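Local coordinates for protein Esterase/lipase (Uncultured bacterium, PDB 3K6K) that probably hydrolyses carboxylic ester bonds, as a bacterial homologue of hormone-sensitive lipase with the alpha/beta hydrolase fold, at residues A[18-22]-A[277-281]; A[84-88]-A[99-103]; A[188-194]-A[230-234]; A[194-200]-A[251-255]; A[243-249]-A[270-276]. All coordinates share one frame; numbering follows the deposited sequence.

Overall arrangement
Contact 5 pairs the last two parallel strands of the central sheet, 243-248 and 271-276, and contact 2 lays a helix against strand 82-86 of the same sheet, with centres about 17 Å apart. The loops leaving the two strands of contact 5 carry Glu251, in contact 4, and His281, in contact 1. There the contacts touch, His281 ND1 to Glu251 OE1 at 2.6 Å, in a geometry consistent with a Ser-His-Glu triad completed by Ser157. Contact 3 shares Arg194 with contact 4, their centres about 12 Å apart, and both touch the same sulfate. Contacts 2 to 5 are nested within the long loop closed by contact 1.

Contact 1 of 5, residues A[18-22]-A[277-281]; sequences PRDFL and PDMPH
The first turn of helix 18-30 lies with Pro18 against an irregular loop, Pro18 CA 5.9 Å from Asp278 CA, and the two backbones diverge toward Leu22, whose CA is 7.3 Å from Pro280 CA. Pro18 meets the loop through CB, which touches both Asp278 CB and the methyl of Met279. The CB of Met279 points away from the helix, but bends at chi2 (-64°) and chi3 swing the chain back and bring CE to 3.6 Å from Pro18 CB. One turn on, Leu22 spreads its two methyls over the loop: CD1 sits 3.6 Å from Asp278 O, while CD2 touches the Pro280 ring at CD, 4.0 Å away. Phe21 adds a looser contact, CE1 to Pro280 CG at 4.3 Å, and its ring also meets those of Tyr286 and Phe289. Arg19 passes Asp278 with its aliphatic CG, and the charged ends of the two do not touch. No direct hydrogen bond joins the segments; one water instead donates to Pro18 O at 2.9 Å and to Asp278 O at 2.7 Å. The N-terminal helix is thus held to the loop leading to His281, the probable catalytic histidine, by apolar contacts and a water bridge between two carbonyls.

Contact 2 of 5, residues A[84-88]-A[99-103]; sequences LYFHG and HLVLT
Thr103 sets its methyl over the Tyr85 ring, CG2 lying 3.7 Å from the ring centroid and near the normal, a CH-pi contact. Tyr85 reaches across because its CG is anti to the backbone N (chi1 -165°), which carries the hydroxyl beyond Thr103 to Leu102 CD2, 3.7 Å from OH; that hydroxyl is hydrogen-bonded to Asp156, within the probable nucleophile elbow. The hydroxyl of Thr103 is hydrogen-bonded to Gln73. In His87, CG lies between the backbone N and the carbonyl carbon (chi1 71°), with CB 3.7 Å from the His99 ring centroid, almost on its normal, in a second CH-pi contact. The imidazole of His87 turns its edge to the same face-on ring, planes at 55°, and stacks with Tyr119. Putting an alanine in place of His99 would probably leave a gap beneath His87 CB and take away the face its ring meets. Within the beta-alpha-beta unit 82-86, 96-110, 113-117, the helix packs on its first strand, which hydrogen-bonds to strands 113-117 and 151-156.

Contact 3 of 5, residues A[188-194]-A[230-234]; sequences VDLTLSR and ISPVY. With SO4 (sulfate ion), chain F.
Hydrogen bonds and charge dominate at Asp189, whose carboxylate, with CG anti to the backbone N (chi1 -169°), reaches Tyr234: OH meets OD1 at 2.8 Å in a weak bond, ring and carboxylate planes 77° apart. Arg194 NH1 also meets Asp189 OD1, in a salt bridge of 3.3 Å. Asp189 OD2 takes Thr191 N and Thr191 OG1 from one face of the carboxylate, the backbone bond making an Asx turn. Ser231 OG accepts from Leu190 N at 2.8 Å and is bonded in turn to the carbonyl O of Arg225, while Val233 N reaches Val188 O in a weak bond. Among apolar pairs, Val188 CG2 lies 3.8 Å from Val233 CG2, and Leu190 CD2 touches Ile230 CG2. Val233 CG1 lies over the Tyr234 ring and one guanidinium face of Arg194. The contact packs the loop after strand 180-184, with its type I turn Asp189 to Leu192, on the loop and 3-10 turn before strand 243-248. An asparagine in place of Asp189 would probably leave Arg194 without its ion-pair partner. Asp189 would probably offset the charge of Arg194, while the sulfate, probably from the crystallisation liquor, is bonded by Arg194 NH2 at O1 (2.8 Å) and by Arg263.

Contact 4 of 5, residues A[194-200]-A[251-255]; sequences RWSNSNL and EALLS. With SO4 (sulfate ion), chain F.
A reciprocal pair of serine bonds ties the start of helix 195-199 to the start of helix 254-266. Ser196 N donates to Ser255 OG at 2.8 Å, and Ser255 N answers to Ser196 OG at 2.6 Å, both with an N-H...O angle of 155°. Ser196 OG donates to Ala252 O, 2.8 Å away and met from above the carbonyl plane; chi1 of 55°, which sets OG between its backbone N and carbonyl carbon, lets it serve both partners. The turn it grips, a type I beta turn from Glu251 to Leu254, follows strand 243-248 and holds Glu251, the acid of a probable Ser-His-Glu triad, whose carboxylate is hydrogen-bonded to His281, Ser185 and Gly248 N. Apolar contacts flank the bonds: Leu254 CB meets Ser196 CB at 3.6 Å, and Leu200 CD1 touches Leu254 CD2 at 3.9 Å. Arg194 lays its CB against Ser255 CB, 3.7 Å away. At the dimer interface, Glu262 of the second subunit bonds to Ser255 OG and Arg263 of that subunit makes a cation-pi contact with Trp195.

Contact 5 of 5, residues A[243-249]-A[270-276]; sequences MLIHVGS and SVELKIW
Trp276 brings its NE1 over one face of the His246 imidazole, 3.4 Å above the plane and toward the rim. The His246 ring and the five-membered ring of Trp276 meet obliquely, centroids 4.8 Å apart and planes at 55°. Lys274 CE lies over one face of the indole, and Val247 O meets the indole edge in plane, 3.2 Å from CD1. Lys274 runs out extended, its CB 3.9 Å from His246 CD2, and its amine reaches Glu299; His246 ND1 bonds to Ser296. On the other face of the sheet, Val247 CG1 packs on Ile275 CG1 at 3.7 Å and on Leu273 CD2, and Ile245 lies between Val271 and Leu273. The backbones form a parallel ladder from Met243-Val271 to Gly248-Trp276; Trp276 N to Val247 O, at 2.7 Å, is its shortest bond. At the opposite end a water bridges Met243 O, Ser270 OG and Glu272 OE1. Strands 243-248 and 271-276 belong to a beta-alpha-beta unit whose helix 254-266 covers the Ile245 and Val247 face, while helix 291-305 covers that of His246 and Trp276; strand 180-184 lies beyond 243-248, and 271-276 pairs antiparallel with a strand of the second subunit, carrying the sheet across the dimer.

Contact 1 of 5, residues A[18-22]-A[277-281]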
# COMPACT_ATOMS: atom_id res chain seq x y z
N PRO A 18 -9.94 9.76 -17.37
CA PRO A 18 -10.32 9.98 -16.00
C PRO A 18 -10.57 11.43 -15.58
O PRO A 18 -11.48 11.68 -14.76
CB PRO A 18 -9.18 9.34 -15.22
CG PRO A 18 -8.88 8.13 -16.05
CD PRO A 18 -8.90 8.70 -17.47
N ARG A 19 -9.83 12.38 -16.11
CA ARG A 19 -9.99 13.77 -15.64
C ARG A 19 -11.35 14.33 -16.10
O ARG A 19 -11.89 15.24 -15.46
CB ARG A 19 -8.81 14.64 -16.06
CG ARG A 19 -7.52 14.43 -15.21
CD ARG A 19 -6.43 15.39 -15.72
NE ARG A 19 -6.86 16.79 -15.53
CZ ARG A 19 -6.27 17.89 -16.02
NH1 ARG A 19 -5.17 17.83 -16.77
NH2 ARG A 19 -6.81 19.08 -15.74
N ASP A 20 -11.89 13.74 -17.16
CA ASP A 20 -13.15 14.19 -17.74
C ASP A 20 -14.27 13.66 -16.88
O ASP A 20 -15.24 14.36 -16.66
CB ASP A 20 -13.29 13.81 -19.25
CG ASP A 20 -12.26 14.56 -20.12
OD1 ASP A 20 -11.74 15.61 -19.60
OD2 ASP A 20 -11.92 14.14 -21.27
N PHE A 21 -14.10 12.43 -16.37
CA PHE A 21 -15.11 11.83 -15.53
C PHE A 21 -15.16 12.61 -14.22
O PHE A 21 -16.24 12.84 -13.70
CB PHE A 21 -14.81 10.34 -15.27
CG PHE A 21 -15.89 9.63 -14.41
CD1 PHE A 21 -15.53 8.92 -13.26
CD2 PHE A 21 -17.23 9.66 -14.78
CE1 PHE A 21 -16.48 8.26 -12.49
CE2 PHE A 21 -18.21 9.01 -14.01
CZ PHE A 21 -17.82 8.31 -12.85
N LEU A 22 -14.00 13.03 -13.72
CA LEU A 22 -13.94 13.88 -12.52
C LEU A 22 -14.75 15.16 -12.67
O LEU A 22 -15.39 15.61 -11.72
CB LEU A 22 -12.50 14.23 -12.12
CG LEU A 22 -11.73 12.97 -11.70
CD1 LEU A 22 -10.25 13.24 -11.48
CD2 LEU A 22 -12.40 12.29 -10.46
N PRO A 277 -4.45 6.64 -9.44
CA PRO A 277 -4.36 7.99 -10.03
C PRO A 277 -5.70 8.48 -10.63
O PRO A 277 -6.36 7.77 -11.41
CB PRO A 277 -3.29 7.84 -11.14
CG PRO A 277 -2.66 6.50 -10.96
CD PRO A 277 -3.39 5.73 -9.91
N ASP A 278 -6.08 9.71 -10.31
CA ASP A 278 -7.31 10.30 -10.92
C ASP A 278 -8.63 9.51 -10.65
O ASP A 278 -9.64 9.72 -11.37
CB ASP A 278 -7.16 10.44 -12.46
CG ASP A 278 -5.99 11.33 -12.87
OD1 ASP A 278 -5.75 12.38 -12.24
OD2 ASP A 278 -5.33 10.99 -13.88
N MET A 279 -8.64 8.58 -9.69
CA MET A 279 -9.89 7.86 -9.36
C MET A 279 -10.61 8.46 -8.15
O MET A 279 -9.97 8.85 -7.17
CB MET A 279 -9.65 6.36 -9.13
CG MET A 279 -9.24 5.63 -10.44
SD MET A 279 -10.66 5.75 -11.58
CE MET A 279 -9.88 7.00 -12.63
N PRO A 280 -11.93 8.58 -8.23
CA PRO A 280 -12.67 9.16 -7.08
C PRO A 280 -13.07 8.06 -6.12
O PRO A 280 -12.73 6.88 -6.34
CB PRO A 280 -13.93 9.71 -7.76
CG PRO A 280 -14.22 8.62 -8.87
CD PRO A 280 -12.80 8.43 -9.42
N HIS A 281 -13.80 8.45 -5.09
CA HIS A 281 -14.26 7.56 -4.05
C HIS A 281 -14.95 6.35 -4.65
O HIS A 281 -15.80 6.50 -5.52
CB HIS A 281 -15.26 8.34 -3.23
CG HIS A 281 -15.49 7.77 -1.87
ND1 HIS A 281 -14.46 7.34 -1.06
CD2 HIS A 281 -16.64 7.57 -1.18
CE1 HIS A 281 -14.97 6.91 0.07
NE2 HIS A 281 -16.28 7.03 0.04
O HOH W 1 -12.03 9.83 -12.66

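Contact 2 of 5, residues A[84-88]-A[99-103]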
# COMPACT_ATOMS: atom_id res chain seq x y z
N LEU A 84 -18.51 -12.15 1.89
CA LEU A 84 -19.52 -11.53 2.65
C LEU A 84 -19.30 -10.03 2.46
O LEU A 84 -18.29 -9.53 2.92
CB LEU A 84 -19.36 -11.91 4.12
CG LEU A 84 -20.31 -11.23 5.11
CD1 LEU A 84 -21.77 -11.37 4.56
CD2 LEU A 84 -20.18 -11.81 6.53
N TYR A 85 -20.24 -9.34 1.79
CA TYR A 85 -20.08 -7.94 1.37
C TYR A 85 -20.89 -6.89 2.20
O TYR A 85 -22.09 -7.05 2.39
CB TYR A 85 -20.35 -7.75 -0.15
CG TYR A 85 -19.84 -6.42 -0.65
CD1 TYR A 85 -20.60 -5.26 -0.53
CD2 TYR A 85 -18.55 -6.32 -1.25
CE1 TYR A 85 -20.08 -4.02 -0.95
CE2 TYR A 85 -18.04 -5.12 -1.67
CZ TYR A 85 -18.80 -3.96 -1.52
OH TYR A 85 -18.29 -2.74 -1.93
N PHE A 86 -20.24 -5.80 2.61
CA PHE A 86 -20.96 -4.72 3.23
C PHE A 86 -20.90 -3.43 2.38
O PHE A 86 -19.83 -2.95 2.08
CB PHE A 86 -20.42 -4.42 4.66
CG PHE A 86 -20.17 -5.63 5.48
CD1 PHE A 86 -21.19 -6.54 5.74
CD2 PHE A 86 -18.92 -5.86 6.04
CE1 PHE A 86 -20.96 -7.66 6.52
CE2 PHE A 86 -18.66 -6.99 6.84
CZ PHE A 86 -19.67 -7.89 7.08
N HIS A 87 -22.04 -2.86 2.02
CA HIS A 87 -22.10 -1.71 1.12
C HIS A 87 -21.74 -0.42 1.87
O HIS A 87 -21.74 -0.38 3.07
CB HIS A 87 -23.51 -1.59 0.51
CG HIS A 87 -24.55 -1.16 1.50
ND1 HIS A 87 -25.35 -2.06 2.18
CD2 HIS A 87 -24.83 0.06 2.00
CE1 HIS A 87 -26.14 -1.38 3.00
NE2 HIS A 87 -25.84 -0.10 2.91
N GLY A 88 -21.40 0.62 1.14
CA GLY A 88 -21.10 1.88 1.75
C GLY A 88 -22.28 2.80 1.62
O GLY A 88 -23.37 2.37 1.12
N HIS A 99 -25.65 -1.49 -4.94
CA HIS A 99 -24.23 -1.87 -5.16
C HIS A 99 -24.12 -3.09 -6.11
O HIS A 99 -23.02 -3.57 -6.47
CB HIS A 99 -23.49 -2.07 -3.82
CG HIS A 99 -23.19 -0.78 -3.13
ND1 HIS A 99 -21.91 -0.42 -2.74
CD2 HIS A 99 -23.98 0.29 -2.86
CE1 HIS A 99 -21.94 0.79 -2.21
NE2 HIS A 99 -23.19 1.24 -2.26
N LEU A 100 -25.29 -3.50 -6.59
CA LEU A 100 -25.32 -4.58 -7.51
C LEU A 100 -24.28 -4.41 -8.53
O LEU A 100 -23.61 -5.40 -8.83
CB LEU A 100 -26.67 -4.77 -8.18
CG LEU A 100 -27.54 -5.32 -7.09
CD1 LEU A 100 -28.99 -5.23 -7.52
CD2 LEU A 100 -27.15 -6.74 -6.82
N VAL A 101 -24.17 -3.22 -9.11
CA VAL A 101 -23.17 -2.92 -10.11
C VAL A 101 -21.76 -3.38 -9.73
O VAL A 101 -21.11 -4.00 -10.50
CB VAL A 101 -23.19 -1.45 -10.63
CG1 VAL A 101 -22.97 -0.47 -9.55
CG2 VAL A 101 -22.19 -1.28 -11.69
N LEU A 102 -21.32 -3.09 -8.53
CA LEU A 102 -20.01 -3.45 -8.07
C LEU A 102 -19.95 -4.97 -7.73
O LEU A 102 -19.06 -5.67 -8.24
CB LEU A 102 -19.63 -2.56 -6.91
CG LEU A 102 -18.32 -2.86 -6.14
CD1 LEU A 102 -17.22 -3.36 -7.02
CD2 LEU A 102 -17.85 -1.61 -5.42
N THR A 103 -20.90 -5.47 -6.91
CA THR A 103 -20.84 -6.82 -6.29
C THR A 103 -21.10 -7.97 -7.22
O THR A 103 -20.58 -9.07 -7.02
CB THR A 103 -21.78 -6.95 -5.06
OG1 THR A 103 -23.16 -6.83 -5.46
CG2 THR A 103 -21.45 -5.90 -4.02

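Contact 3 of 5, residues A[188-194]-A[230-234]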
# COMPACT_ATOMS: atom_id res chain seq x y z
N VAL A 188 -12.78 4.92 7.97
CA VAL A 188 -12.33 4.28 9.17
C VAL A 188 -11.90 5.24 10.24
O VAL A 188 -11.42 4.81 11.29
CB VAL A 188 -11.20 3.27 8.89
CG1 VAL A 188 -11.78 2.00 8.39
CG2 VAL A 188 -10.15 3.85 7.94
N ASP A 189 -12.07 6.54 10.00
CA ASP A 189 -11.78 7.52 11.03
C ASP A 189 -12.86 8.59 11.09
O ASP A 189 -12.72 9.61 10.43
CB ASP A 189 -10.47 8.21 10.76
CG ASP A 189 -9.99 9.05 11.95
OD1 ASP A 189 -8.83 9.48 11.95
OD2 ASP A 189 -10.78 9.29 12.88
N LEU A 190 -13.92 8.36 11.87
CA LEU A 190 -15.02 9.33 11.98
C LEU A 190 -14.67 10.62 12.68
O LEU A 190 -15.52 11.52 12.81
CB LEU A 190 -16.26 8.71 12.60
CG LEU A 190 -17.02 8.06 11.44
CD1 LEU A 190 -16.23 6.87 10.84
CD2 LEU A 190 -18.40 7.60 11.94
N THR A 191 -13.40 10.76 13.08
CA THR A 191 -12.92 12.09 13.50
C THR A 191 -12.67 13.04 12.35
O THR A 191 -12.62 14.24 12.57
CB THR A 191 -11.67 12.07 14.43
OG1 THR A 191 -10.49 11.88 13.65
CG2 THR A 191 -11.75 11.00 15.54
N LEU A 192 -12.43 12.54 11.14
CA LEU A 192 -12.24 13.41 9.97
C LEU A 192 -11.25 14.58 10.15
O LEU A 192 -11.66 15.74 10.05
CB LEU A 192 -13.60 13.97 9.50
CG LEU A 192 -14.77 12.97 9.26
CD1 LEU A 192 -16.09 13.69 9.23
CD2 LEU A 192 -14.63 12.23 7.95
N SER A 193 -9.95 14.29 10.30
CA SER A 193 -9.00 15.25 10.92
C SER A 193 -7.61 15.16 10.32
O SER A 193 -6.76 16.04 10.56
CB SER A 193 -9.03 15.09 12.44
OG SER A 193 -8.56 13.81 12.84
N ARG A 194 -7.40 14.10 9.55
CA ARG A 194 -6.12 13.65 9.01
C ARG A 194 -5.79 14.44 7.73
O ARG A 194 -6.61 15.27 7.28
CB ARG A 194 -6.21 12.10 8.81
CG ARG A 194 -5.96 11.43 10.16
CD ARG A 194 -6.16 9.94 10.38
NE ARG A 194 -4.97 9.60 11.11
CZ ARG A 194 -4.83 9.55 12.43
NH1 ARG A 194 -5.83 9.64 13.28
NH2 ARG A 194 -3.63 9.33 12.89
N ILE A 230 -16.06 1.87 15.96
CA ILE A 230 -16.54 2.94 15.10
C ILE A 230 -15.41 3.41 14.14
O ILE A 230 -15.57 3.45 12.92
CB ILE A 230 -17.03 4.16 15.99
CG1 ILE A 230 -18.20 3.76 16.89
CG2 ILE A 230 -17.44 5.38 15.15
CD1 ILE A 230 -18.77 4.93 17.69
N SER A 231 -14.29 3.81 14.71
CA SER A 231 -13.09 4.25 13.97
C SER A 231 -11.89 3.28 14.14
O SER A 231 -10.93 3.53 14.93
CB SER A 231 -12.70 5.68 14.34
OG SER A 231 -13.77 6.62 14.10
N PRO A 232 -11.91 2.17 13.37
CA PRO A 232 -10.94 1.10 13.59
C PRO A 232 -9.49 1.57 13.51
O PRO A 232 -8.59 0.93 14.04
CB PRO A 232 -11.33 0.10 12.48
CG PRO A 232 -12.81 0.28 12.32
CD PRO A 232 -12.87 1.79 12.31
N VAL A 233 -9.26 2.71 12.90
CA VAL A 233 -7.96 3.33 12.96
C VAL A 233 -7.40 3.42 14.43
O VAL A 233 -6.20 3.30 14.65
CB VAL A 233 -8.00 4.66 12.18
CG1 VAL A 233 -7.11 5.64 12.72
CG2 VAL A 233 -7.67 4.40 10.71
N TYR A 234 -8.28 3.58 15.40
CA TYR A 234 -7.86 3.68 16.80
C TYR A 234 -7.85 2.33 17.50
O TYR A 234 -7.62 2.28 18.67
CB TYR A 234 -8.72 4.75 17.54
CG TYR A 234 -8.57 6.09 16.83
CD1 TYR A 234 -7.41 6.87 17.00
CD2 TYR A 234 -9.52 6.52 15.91
CE1 TYR A 234 -7.25 8.05 16.28
CE2 TYR A 234 -9.36 7.70 15.20
CZ TYR A 234 -8.23 8.46 15.38
OH TYR A 234 -8.07 9.64 14.66
S SO4 F . -3.02 9.30 16.55
O1 SO4 F . -2.92 10.25 15.44
O2 SO4 F . -1.70 9.25 17.22
O3 SO4 F . -4.14 9.66 17.44
O4 SO4 F . -3.33 7.95 16.11

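Contact 4 of 5, residues A[194-200]-A[251-255]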
# COMPACT_ATOMS: atom_id res chain seq x y z
N ARG A 194 -7.40 14.10 9.55
CA ARG A 194 -6.12 13.65 9.01
C ARG A 194 -5.79 14.44 7.73
O ARG A 194 -6.61 15.27 7.28
CB ARG A 194 -6.21 12.10 8.81
CG ARG A 194 -5.96 11.43 10.16
CD ARG A 194 -6.16 9.94 10.38
NE ARG A 194 -4.97 9.60 11.11
CZ ARG A 194 -4.83 9.55 12.43
NH1 ARG A 194 -5.83 9.64 13.28
NH2 ARG A 194 -3.63 9.33 12.89
N TRP A 195 -4.63 14.21 7.13
CA TRP A 195 -4.12 15.07 6.08
C TRP A 195 -5.04 15.22 4.84
O TRP A 195 -5.30 16.36 4.38
CB TRP A 195 -2.72 14.63 5.69
CG TRP A 195 -2.08 15.44 4.62
CD1 TRP A 195 -1.29 16.55 4.81
CD2 TRP A 195 -2.18 15.28 3.15
NE1 TRP A 195 -0.87 17.05 3.59
CE2 TRP A 195 -1.40 16.29 2.56
CE3 TRP A 195 -2.80 14.34 2.32
CZ2 TRP A 195 -1.25 16.44 1.16
CZ3 TRP A 195 -2.65 14.49 0.92
CH2 TRP A 195 -1.89 15.54 0.36
N SER A 196 -5.54 14.09 4.28
CA SER A 196 -6.35 14.19 3.06
C SER A 196 -7.67 14.91 3.36
O SER A 196 -8.23 15.56 2.47
CB SER A 196 -6.62 12.81 2.39
OG SER A 196 -7.21 11.88 3.30
N ASN A 197 -8.17 14.79 4.58
CA ASN A 197 -9.46 15.43 4.93
C ASN A 197 -9.48 16.91 4.62
O ASN A 197 -10.53 17.46 4.28
CB ASN A 197 -9.82 15.24 6.39
CG ASN A 197 -10.03 13.82 6.73
OD1 ASN A 197 -11.17 13.32 6.83
ND2 ASN A 197 -8.93 13.10 6.82
N SER A 198 -8.35 17.56 4.74
CA SER A 198 -8.37 19.00 4.49
C SER A 198 -7.68 19.25 3.17
O SER A 198 -8.16 20.01 2.33
CB SER A 198 -7.68 19.77 5.63
OG SER A 198 -6.40 19.23 5.86
N ASN A 199 -6.59 18.54 2.92
CA ASN A 199 -5.92 18.79 1.68
C ASN A 199 -6.68 18.47 0.41
O ASN A 199 -6.56 19.20 -0.60
CB ASN A 199 -4.56 18.15 1.71
CG ASN A 199 -3.61 18.96 2.55
OD1 ASN A 199 -2.97 19.86 2.05
ND2 ASN A 199 -3.53 18.64 3.86
N LEU A 200 -7.44 17.39 0.46
CA LEU A 200 -7.96 16.87 -0.76
C LEU A 200 -9.46 17.06 -0.82
O LEU A 200 -10.09 16.61 -1.75
CB LEU A 200 -7.58 15.40 -0.93
CG LEU A 200 -6.11 14.97 -1.13
CD1 LEU A 200 -6.08 13.48 -1.28
CD2 LEU A 200 -5.41 15.61 -2.32
N GLU A 251 -9.50 11.71 -3.00
CA GLU A 251 -10.25 11.26 -1.86
C GLU A 251 -9.95 12.01 -0.55
O GLU A 251 -8.83 11.99 -0.01
CB GLU A 251 -10.03 9.75 -1.71
CG GLU A 251 -10.63 8.98 -2.85
CD GLU A 251 -11.23 7.67 -2.39
OE1 GLU A 251 -11.91 7.73 -1.36
OE2 GLU A 251 -11.05 6.59 -3.03
N ALA A 252 -10.98 12.67 -0.05
CA ALA A 252 -10.90 13.29 1.27
C ALA A 252 -10.46 12.24 2.34
O ALA A 252 -9.87 12.61 3.34
CB ALA A 252 -12.27 13.86 1.65
N LEU A 253 -10.79 10.95 2.10
CA LEU A 253 -10.55 9.81 3.01
C LEU A 253 -9.34 8.92 2.57
O LEU A 253 -9.21 7.74 2.92
CB LEU A 253 -11.82 8.96 3.17
CG LEU A 253 -13.14 9.65 3.56
CD1 LEU A 253 -14.25 8.64 3.85
CD2 LEU A 253 -12.91 10.53 4.80
N LEU A 254 -8.47 9.50 1.77
CA LEU A 254 -7.22 8.86 1.42
C LEU A 254 -6.39 8.56 2.65
O LEU A 254 -5.73 7.51 2.69
CB LEU A 254 -6.37 9.72 0.48
CG LEU A 254 -5.00 9.12 0.07
CD1 LEU A 254 -5.17 7.89 -0.75
CD2 LEU A 254 -4.14 10.16 -0.72
N SER A 255 -6.37 9.47 3.63
CA SER A 255 -5.51 9.21 4.78
C SER A 255 -6.14 8.10 5.65
O SER A 255 -5.45 7.57 6.50
CB SER A 255 -5.19 10.48 5.59
OG SER A 255 -4.55 11.47 4.78
S SO4 F . -3.02 9.30 16.55
O1 SO4 F . -2.92 10.25 15.44
O2 SO4 F . -1.70 9.25 17.22
O3 SO4 F . -4.14 9.66 17.44
O4 SO4 F . -3.33 7.95 16.11

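Contact 5 of 5, residues A[243-249]-A[270-276]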
# COMPACT_ATOMS: atom_id res chain seq x y z
N MET A 243 -5.08 -7.98 4.59
CA MET A 243 -5.88 -6.89 4.10
C MET A 243 -5.39 -6.47 2.71
O MET A 243 -4.18 -6.37 2.47
CB MET A 243 -5.75 -5.73 5.05
CG MET A 243 -6.44 -5.90 6.40
SD MET A 243 -6.14 -4.36 7.32
CE MET A 243 -7.08 -4.50 8.85
N LEU A 244 -6.35 -6.26 1.79
CA LEU A 244 -6.11 -5.60 0.52
C LEU A 244 -7.00 -4.36 0.60
O LEU A 244 -8.19 -4.48 0.85
CB LEU A 244 -6.48 -6.49 -0.65
CG LEU A 244 -6.27 -5.88 -2.07
CD1 LEU A 244 -4.74 -5.79 -2.52
CD2 LEU A 244 -7.14 -6.60 -3.10
N ILE A 245 -6.38 -3.18 0.51
CA ILE A 245 -7.07 -1.88 0.43
C ILE A 245 -6.87 -1.27 -1.00
O ILE A 245 -5.76 -1.21 -1.54
CB ILE A 245 -6.57 -0.88 1.54
CG1 ILE A 245 -6.63 -1.51 2.93
CG2 ILE A 245 -7.42 0.40 1.56
CD1 ILE A 245 -5.87 -0.81 3.89
N HIS A 246 -7.96 -0.89 -1.65
CA HIS A 246 -7.82 -0.04 -2.84
C HIS A 246 -8.38 1.34 -2.56
O HIS A 246 -9.28 1.47 -1.72
CB HIS A 246 -8.52 -0.65 -4.02
CG HIS A 246 -7.73 -1.73 -4.64
ND1 HIS A 246 -8.00 -2.24 -5.89
CD2 HIS A 246 -6.61 -2.36 -4.21
CE1 HIS A 246 -7.12 -3.18 -6.18
NE2 HIS A 246 -6.24 -3.24 -5.19
N VAL A 247 -7.87 2.37 -3.24
CA VAL A 247 -8.44 3.70 -3.03
C VAL A 247 -7.98 4.59 -4.18
O VAL A 247 -7.02 4.24 -4.90
CB VAL A 247 -7.97 4.24 -1.60
CG1 VAL A 247 -6.40 4.35 -1.51
CG2 VAL A 247 -8.66 5.53 -1.19
N GLY A 248 -8.65 5.73 -4.37
CA GLY A 248 -8.28 6.70 -5.38
C GLY A 248 -7.53 7.89 -4.81
O GLY A 248 -7.55 8.11 -3.58
N SER A 249 -6.84 8.61 -5.69
CA SER A 249 -6.21 9.85 -5.37
C SER A 249 -7.18 10.94 -4.92
O SER A 249 -6.81 11.74 -4.04
CB SER A 249 -5.46 10.41 -6.60
OG SER A 249 -6.14 10.06 -7.82
N SER A 270 -0.90 -8.37 7.65
CA SER A 270 -0.43 -8.22 6.24
C SER A 270 -1.28 -7.13 5.59
O SER A 270 -2.49 -7.14 5.76
CB SER A 270 -0.60 -9.49 5.46
OG SER A 270 -0.19 -9.31 4.12
N VAL A 271 -0.65 -6.18 4.89
CA VAL A 271 -1.44 -5.14 4.28
C VAL A 271 -0.87 -4.80 2.94
O VAL A 271 0.34 -4.56 2.79
CB VAL A 271 -1.53 -3.82 5.11
CG1 VAL A 271 -2.44 -2.83 4.39
CG2 VAL A 271 -2.13 -4.05 6.49
N GLU A 272 -1.74 -4.78 1.95
CA GLU A 272 -1.36 -4.32 0.63
C GLU A 272 -2.32 -3.26 0.20
O GLU A 272 -3.54 -3.45 0.22
CB GLU A 272 -1.41 -5.49 -0.35
CG GLU A 272 -0.84 -6.76 0.21
CD GLU A 272 -0.97 -7.96 -0.77
OE1 GLU A 272 -1.42 -9.04 -0.30
OE2 GLU A 272 -0.64 -7.78 -1.99
N LEU A 273 -1.79 -2.14 -0.19
CA LEU A 273 -2.57 -0.99 -0.47
C LEU A 273 -2.15 -0.50 -1.84
O LEU A 273 -0.95 -0.30 -2.05
CB LEU A 273 -2.23 0.05 0.55
CG LEU A 273 -2.83 1.45 0.69
CD1 LEU A 273 -1.77 2.50 0.52
CD2 LEU A 273 -4.08 1.73 -0.12
N LYS A 274 -3.13 -0.31 -2.75
CA LYS A 274 -2.90 0.36 -3.99
C LYS A 274 -3.73 1.67 -4.06
O LYS A 274 -4.91 1.70 -3.73
CB LYS A 274 -3.23 -0.56 -5.17
CG LYS A 274 -2.74 -0.07 -6.52
CD LYS A 274 -2.97 -1.19 -7.54
CE LYS A 274 -2.51 -0.85 -8.96
NZ LYS A 274 -2.58 -2.17 -9.67
N ILE A 275 -3.09 2.73 -4.53
CA ILE A 275 -3.76 3.99 -4.70
C ILE A 275 -3.84 4.32 -6.17
O ILE A 275 -2.80 4.32 -6.85
CB ILE A 275 -2.98 5.08 -4.01
CG1 ILE A 275 -2.89 4.79 -2.50
CG2 ILE A 275 -3.67 6.39 -4.27
CD1 ILE A 275 -1.94 5.75 -1.80
N TRP A 276 -5.03 4.68 -6.64
CA TRP A 276 -5.28 4.80 -8.06
C TRP A 276 -5.40 6.23 -8.57
O TRP A 276 -6.34 6.93 -8.24
CB TRP A 276 -6.50 3.98 -8.51
CG TRP A 276 -6.40 2.49 -8.22
CD1 TRP A 276 -6.49 1.89 -6.99
CD2 TRP A 276 -6.29 1.40 -9.19
NE1 TRP A 276 -6.37 0.51 -7.13
CE2 TRP A 276 -6.28 0.18 -8.46
CE3 TRP A 276 -6.20 1.34 -10.59
CZ2 TRP A 276 -6.16 -1.04 -9.06
CZ3 TRP A 276 -6.08 0.12 -11.18
CH2 TRP A 276 -6.07 -1.07 -10.42
O HOH W 2 -2.34 -8.47 2.50